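Beta-galactosidase (Streptococcus pneumoniae, PDB 4CUA) hydrolyses terminal beta-galactosides as a multimodular enzyme, the part modelled here being a calcium-containing carbohydrate-binding module that probably recognises galactose-type sugars. Local coordinates at residues W49-R54 with R169-T174; G90-Y95 with I160-A165. All blocks are in the same frame, centred on the assembly; numbering follows the deposited sequence.

How the contacts relate
Contact 1 (49-54 with 169-174) and contact 2 (90-95 with 160-165) sit side by side at one end of the antiparallel beta-sandwich, with centres about 10 Å apart, and contact 2 is nested within the loop of chain that contact 1 closes. They touch directly: Gly-170 O lies 3.2 Å from Gly-90 N and Ser-172 N lies 3.3 Å from Gly-90 O, both probable hydrogen bonds, and Thr-171 packs against Lys-164. Strands 157-163 and 172-177 are consecutive, so the chain leaving contact 2 soon enters contact 1. Contact 1 reaches the calcium ion through Thr-174, whereas the Ile-160 side chain of contact 2 stays about 14 Å from it.

Contact 1 (W49-R54 with R169-T174); sequences WTNWNR and RGTSIT. With CA (calcium ion), chain C.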
loop_
_atom_site.group_PDB
_atom_site.type_symbol
_atom_site.label_atom_id
_atom_site.label_comp_id
_atom_site.label_asym_id
_atom_site.label_seq_id
_atom_site.Cartn_x
_atom_site.Cartn_y
_atom_site.Cartn_z
ATOM N N TRP A 49 -5.659 -3.842 6.373
ATOM C CA TRP A 49 -4.783 -2.936 7.057
ATOM C C TRP A 49 -5.604 -1.733 7.459
ATOM O O TRP A 49 -6.476 -1.273 6.718
ATOM C CB TRP A 49 -3.673 -2.457 6.133
ATOM C CG TRP A 49 -2.930 -1.275 6.707
ATOM C CD1 TRP A 49 -1.880 -1.328 7.516
ATOM C CD2 TRP A 49 -3.234 0.121 6.491
ATOM N NE1 TRP A 49 -1.471 -0.056 7.842
ATOM C CE2 TRP A 49 -2.302 0.845 7.253
ATOM C CE3 TRP A 49 -4.198 0.791 5.775
ATOM C CZ2 TRP A 49 -2.282 2.245 7.268
ATOM C CZ3 TRP A 49 -4.168 2.193 5.781
ATOM C CH2 TRP A 49 -3.219 2.885 6.533
ATOM N N THR A 50 -5.349 -1.217 8.666
ATOM C CA THR A 50 -5.847 0.119 9.020
ATOM C C THR A 50 -4.798 0.760 9.873
ATOM O O THR A 50 -3.920 0.101 10.392
ATOM C CB THR A 50 -7.162 0.086 9.820
ATOM O OG1 THR A 50 -6.884 -0.164 11.195
ATOM C CG2 THR A 50 -8.187 -0.918 9.339
ATOM N N ASN A 51 -4.966 2.080 10.036
ATOM C CA ASN A 51 -4.223 2.835 11.066
ATOM C C ASN A 51 -5.257 3.366 12.078
ATOM O O ASN A 51 -5.053 4.466 12.628
ATOM C CB ASN A 51 -3.329 3.883 10.511
ATOM C CG ASN A 51 -4.046 4.957 9.741
ATOM O OD1 ASN A 51 -5.209 4.788 9.384
ATOM N ND2 ASN A 51 -3.326 6.057 9.425
ATOM N N TRP A 52 -6.280 2.593 12.351
ATOM C CA TRP A 52 -7.338 2.960 13.297
ATOM C C TRP A 52 -6.720 3.268 14.659
ATOM O O TRP A 52 -5.984 2.509 15.199
ATOM C CB TRP A 52 -8.366 1.847 13.384
ATOM C CG TRP A 52 -9.445 2.110 14.383
ATOM C CD1 TRP A 52 -10.576 2.868 14.181
ATOM C CD2 TRP A 52 -9.531 1.585 15.702
ATOM N NE1 TRP A 52 -11.327 2.866 15.342
ATOM C CE2 TRP A 52 -10.732 2.066 16.260
ATOM C CE3 TRP A 52 -8.716 0.783 16.476
ATOM C CZ2 TRP A 52 -11.112 1.789 17.595
ATOM C CZ3 TRP A 52 -9.107 0.491 17.812
ATOM C CH2 TRP A 52 -10.288 0.998 18.335
ATOM N N ASN A 53 -7.101 4.420 15.191
ATOM C CA ASN A 53 -6.696 4.899 16.512
ATOM C C ASN A 53 -5.195 5.037 16.672
ATOM O O ASN A 53 -4.694 4.958 17.798
ATOM C CB ASN A 53 -7.311 4.027 17.574
ATOM C CG ASN A 53 -7.298 4.694 18.939
ATOM O OD1 ASN A 53 -7.484 5.898 19.012
ATOM N ND2 ASN A 53 -7.032 3.922 19.992
ATOM N N ARG A 54 -4.447 5.284 15.609
ATOM C CA ARG A 54 -3.020 5.485 15.689
ATOM C C ARG A 54 -2.762 6.988 15.758
ATOM O O ARG A 54 -3.634 7.806 15.428
ATOM C CB ARG A 54 -2.254 4.769 14.540
ATOM C CG ARG A 54 -2.408 3.270 14.527
ATOM C CD ARG A 54 -1.781 2.590 15.738
ATOM N NE ARG A 54 -0.338 2.627 15.669
ATOM C CZ ARG A 54 0.458 1.975 16.535
ATOM N NH1 ARG A 54 -0.056 1.334 17.595
ATOM N NH2 ARG A 54 1.739 1.940 16.301
ATOM N N ARG A 169 -11.460 7.480 12.470
ATOM C CA ARG A 169 -10.324 7.302 13.339
ATOM C C ARG A 169 -9.133 6.603 12.573
ATOM O O ARG A 169 -8.083 6.326 13.142
ATOM C CB ARG A 169 -10.738 6.523 14.581
ATOM C CG ARG A 169 -11.739 7.284 15.504
ATOM C CD ARG A 169 -12.250 6.429 16.621
ATOM N NE ARG A 169 -11.209 6.267 17.672
ATOM C CZ ARG A 169 -11.322 5.435 18.700
ATOM N NH1 ARG A 169 -12.400 4.716 18.902
ATOM N NH2 ARG A 169 -10.320 5.392 19.580
ATOM N N GLY A 170 -9.338 6.330 11.269
ATOM C CA GLY A 170 -8.259 5.808 10.448
ATOM C C GLY A 170 -8.704 5.536 9.042
ATOM O O GLY A 170 -9.881 5.658 8.718
ATOM N N THR A 171 -7.689 5.146 8.245
ATOM C CA THR A 171 -7.839 4.729 6.851
ATOM C C THR A 171 -7.804 3.218 6.864
ATOM O O THR A 171 -7.212 2.602 7.747
ATOM C CB THR A 171 -6.735 5.309 5.997
ATOM O OG1 THR A 171 -6.842 6.746 6.107
ATOM C CG2 THR A 171 -6.917 4.940 4.531
ATOM N N SER A 172 -8.450 2.630 5.871
ATOM C CA SER A 172 -8.593 1.193 5.823
ATOM C C SER A 172 -8.569 0.599 4.399
ATOM O O SER A 172 -9.272 1.067 3.515
ATOM C CB SER A 172 -9.899 0.802 6.491
ATOM O OG SER A 172 -10.160 -0.602 6.488
ATOM N N ILE A 173 -7.851 -0.492 4.232
ATOM C CA ILE A 173 -7.661 -1.183 2.950
ATOM C C ILE A 173 -7.725 -2.684 3.171
ATOM O O ILE A 173 -6.946 -3.231 3.929
ATOM C CB ILE A 173 -6.300 -0.833 2.355
ATOM C CG1 ILE A 173 -6.207 0.641 1.982
ATOM C CG2 ILE A 173 -6.011 -1.696 1.105
ATOM C CD1 ILE A 173 -4.789 1.090 1.620
ATOM N N THR A 174 -8.632 -3.355 2.428
ATOM C CA THR A 174 -8.675 -4.841 2.513
ATOM C C THR A 174 -7.637 -5.527 1.578
ATOM O O THR A 174 -7.104 -6.543 1.933
ATOM C CB THR A 174 -10.059 -5.394 2.294
ATOM O OG1 THR A 174 -10.007 -6.823 2.414
ATOM C CG2 THR A 174 -10.696 -5.013 1.020
HETATM CA CA CA C . -6.511 -8.814 2.006
HETATM O O HOH W 1 -4.272 7.635 7.068
HETATM O O HOH W 2 -9.011 7.925 17.635
HETATM O O HOH W 3 -5.901 8.414 14.039
#
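Trp-49 and Ile-173 form an antiparallel hydrogen-bonded pair at the buried end of this contact, Trp-49 N giving to Ile-173 O (2.8 Å) and Ile-173 N to Trp-49 O (2.9 Å). In Trp-49, chi1 of 167° puts CG anti to the backbone N; farther out, CZ3 comes 3.6 Å from Thr-171 O, obliquely to the ring. That carbonyl also accepts from Asn-51 N, while OD1 of the same asparagine takes a straight bond from Thr-171 N (2.8 Å, 168°), nearly along the C=O axis. OD1 thus takes the place of the Asn-51 backbone carbonyl in bonding Thr-171 N, and one water joins Asn-51 ND2 to Thr-171 OG1. Thr-50 OG1 accepts from Trp-52 N in an ST turn and also bonds Asp-29.

Toward solvent the backbone still holds, Asn-53 N bonding Arg-169 O (3.0 Å) from above the carbonyl plane, but the side chains are looser. Arg-169 lies alongside Trp-52, its guanidinium turned 55° from the indole plane, with NH1 3.5 Å from Trp-52 CZ2. Its NH2 makes a weak bond to Asn-53 OD1 (2.9 Å), and a water bridges that oxygen to NE.

At the other end Thr-174 O binds the calcium ion (2.4 Å) with Asn-33, Asp-36, Leu-38, Asn-47 and Glu-175. On the inner side, Trp-49, Thr-171 and Ile-173 pack on Met-162 of strand 157-163; Trp-49 also touches strand 58-67, and Ile-173 strand 70-83.

Contact 2 (G90-Y95 with I160-A165); sequences GAPKSY and IRMVKA
Ser-94 and Val-163 form an antiparallel hydrogen-bonded pair, followed by the non-hydrogen-bonded pair Tyr-95 with Met-162, whose CA atoms are 4.2 Å apart. Val-163 lends both its backbone groups: its N gives to Ser-94 O (3.0 Å), and its O accepts from Lys-93 N at 2.8 Å, a bent bond with 136° at the hydrogen.

The contacts on the face carrying Tyr-95 and Met-162 are apolar. Met-162, a selenomethionine, touches two partners, with CB 3.7 Å from Pro-92 CB and CG 3.9 Å from Tyr-95 CB. Farther out, CD2 of the Tyr-95 ring meets Ile-160 CD1 at 4.1 Å, while Phe-148 meets the same ring. Phe-83 touches both Pro-92 and Met-162.

On the other face the partners are Ser-94 and Val-163, Ser-94 OG lying 3.5 Å from Val-163 CG2. Beside them the extended Lys-93 chain crosses Val-163, its CE 3.7 Å from Val-163 CG1, and runs past Lys-164 O before NZ forms a salt bridge with Asp-166. At the loop end, a water accepts from Ala-165 N and probably bridges it to Ala-91 O.

Arg-161 forms salt bridges with Glu-98 and Glu-58. The chemistry is therefore divided: apolar side chains join strands 94-100 and 157-163 to the sandwich interior, while the charged ends of Lys-93 and Arg-161 find acidic partners outside these two segments: Glu-98 farther along strand 94-100, Glu-58 on strand 58-67, and Asp-166 just after 160-165.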
loop_
_atom_site.group_PDB
_atom_site.type_symbol
_atom_site.label_atom_id
_atom_site.label_comp_id
_atom_site.label_asym_id
_atom_site.label_seq_id
_atom_site.Cartn_x
_atom_site.Cartn_y
_atom_site.Cartn_z
ATOM N N GLY A 90 -12.343 4.412 7.089
ATOM C CA GLY A 90 -12.823 4.453 5.710
ATOM C C GLY A 90 -11.780 4.904 4.754
ATOM O O GLY A 90 -10.589 4.945 5.046
ATOM N N ALA A 91 -12.211 5.233 3.528
ATOM C CA ALA A 91 -11.308 5.793 2.519
ATOM C C ALA A 91 -10.689 7.099 3.053
ATOM O O ALA A 91 -11.296 7.792 3.883
ATOM C CB ALA A 91 -12.119 6.051 1.266
ATOM N N PRO A 92 -9.508 7.450 2.575
ATOM C CA PRO A 92 -8.851 8.678 3.071
ATOM C C PRO A 92 -9.448 9.923 2.409
ATOM O O PRO A 92 -10.053 9.832 1.349
ATOM C CB PRO A 92 -7.421 8.498 2.637
ATOM C CG PRO A 92 -7.492 7.577 1.402
ATOM C CD PRO A 92 -8.677 6.708 1.632
ATOM N N LYS A 93 -9.257 11.066 3.039
ATOM C CA LYS A 93 -9.708 12.302 2.398
ATOM C C LYS A 93 -8.718 12.814 1.362
ATOM O O LYS A 93 -9.118 13.595 0.511
ATOM C CB LYS A 93 -9.963 13.395 3.460
ATOM C CG LYS A 93 -8.746 13.891 4.208
ATOM C CD LYS A 93 -9.113 15.066 5.143
ATOM C CE LYS A 93 -7.927 15.543 5.940
ATOM N NZ LYS A 93 -8.358 16.788 6.724
ATOM N N SER A 94 -7.448 12.455 1.422
ATOM C CA SER A 94 -6.485 12.871 0.454
ATOM C C SER A 94 -5.405 11.806 0.367
ATOM O O SER A 94 -5.258 11.007 1.304
ATOM C CB SER A 94 -5.901 14.248 0.852
ATOM O OG SER A 94 -5.060 14.170 1.994
ATOM N N TYR A 95 -4.689 11.766 -0.736
ATOM C CA TYR A 95 -3.612 10.797 -0.947
ATOM C C TYR A 95 -2.652 11.230 -2.016
ATOM O O TYR A 95 -2.935 12.122 -2.840
ATOM C CB TYR A 95 -4.209 9.403 -1.355
ATOM C CG TYR A 95 -4.936 9.509 -2.694
ATOM C CD1 TYR A 95 -6.247 9.883 -2.766
ATOM C CD2 TYR A 95 -4.278 9.238 -3.865
ATOM C CE1 TYR A 95 -6.903 10.036 -4.002
ATOM C CE2 TYR A 95 -4.925 9.395 -5.088
ATOM C CZ TYR A 95 -6.229 9.762 -5.121
ATOM O OH TYR A 95 -6.851 9.932 -6.379
ATOM N N ILE A 160 1.036 4.268 -1.515
ATOM C CA ILE A 160 -0.012 5.230 -1.452
ATOM C C ILE A 160 -0.004 5.824 -0.026
ATOM O O ILE A 160 -0.143 5.142 0.932
ATOM C CB ILE A 160 -1.381 4.689 -1.970
ATOM C CG1 ILE A 160 -2.413 5.770 -1.971
ATOM C CG2 ILE A 160 -1.838 3.462 -1.160
ATOM C CD1 ILE A 160 -3.753 5.411 -2.582
ATOM N N ARG A 161 0.165 7.148 0.027
ATOM C CA ARG A 161 0.328 7.898 1.288
ATOM C C ARG A 161 -0.915 8.728 1.483
ATOM O O ARG A 161 -1.327 9.540 0.602
ATOM C CB ARG A 161 1.590 8.743 1.167
ATOM C CG ARG A 161 1.867 9.579 2.426
ATOM C CD ARG A 161 3.262 10.101 2.419
ATOM N NE ARG A 161 3.636 10.800 1.187
ATOM C CZ ARG A 161 3.299 12.040 0.874
ATOM N NH1 ARG A 161 2.610 12.809 1.712
ATOM N NH2 ARG A 161 3.714 12.526 -0.278
HETATM N N MSE A 162 -1.578 8.530 2.621
HETATM C CA MSE A 162 -2.969 8.863 2.778
HETATM C C MSE A 162 -3.331 9.539 4.085
HETATM O O MSE A 162 -2.825 9.137 5.126
HETATM C CB MSE A 162 -3.813 7.573 2.815
HETATM C CG MSE A 162 -3.664 6.802 1.494
HETATM SE SE MSE A 162 -4.394 4.983 1.656
HETATM C CE MSE A 162 -3.071 4.263 2.898
ATOM N N VAL A 163 -4.157 10.562 4.038
ATOM C CA VAL A 163 -4.629 11.205 5.267
ATOM C C VAL A 163 -6.037 10.769 5.542
ATOM O O VAL A 163 -6.925 10.826 4.650
ATOM C CB VAL A 163 -4.584 12.738 5.142
ATOM C CG1 VAL A 163 -4.970 13.329 6.486
ATOM C CG2 VAL A 163 -3.201 13.207 4.784
ATOM N N LYS A 164 -6.329 10.325 6.766
ATOM C CA LYS A 164 -7.662 9.888 7.100
ATOM C C LYS A 164 -8.718 10.944 6.993
ATOM O O LYS A 164 -8.404 12.128 7.117
ATOM C CB LYS A 164 -7.716 9.321 8.514
ATOM C CG LYS A 164 -7.651 10.390 9.589
ATOM C CD LYS A 164 -7.932 9.806 10.961
ATOM C CE LYS A 164 -8.136 10.933 12.001
ATOM N NZ LYS A 164 -9.322 11.788 11.696
ATOM N N ALA A 165 -9.944 10.512 6.817
ATOM C CA ALA A 165 -11.082 11.423 6.788
ATOM C C ALA A 165 -11.245 11.988 8.213
ATOM O O ALA A 165 -11.058 11.299 9.201
ATOM C CB ALA A 165 -12.313 10.684 6.359
HETATM O O HOH W 4 -10.516 7.707 6.699
#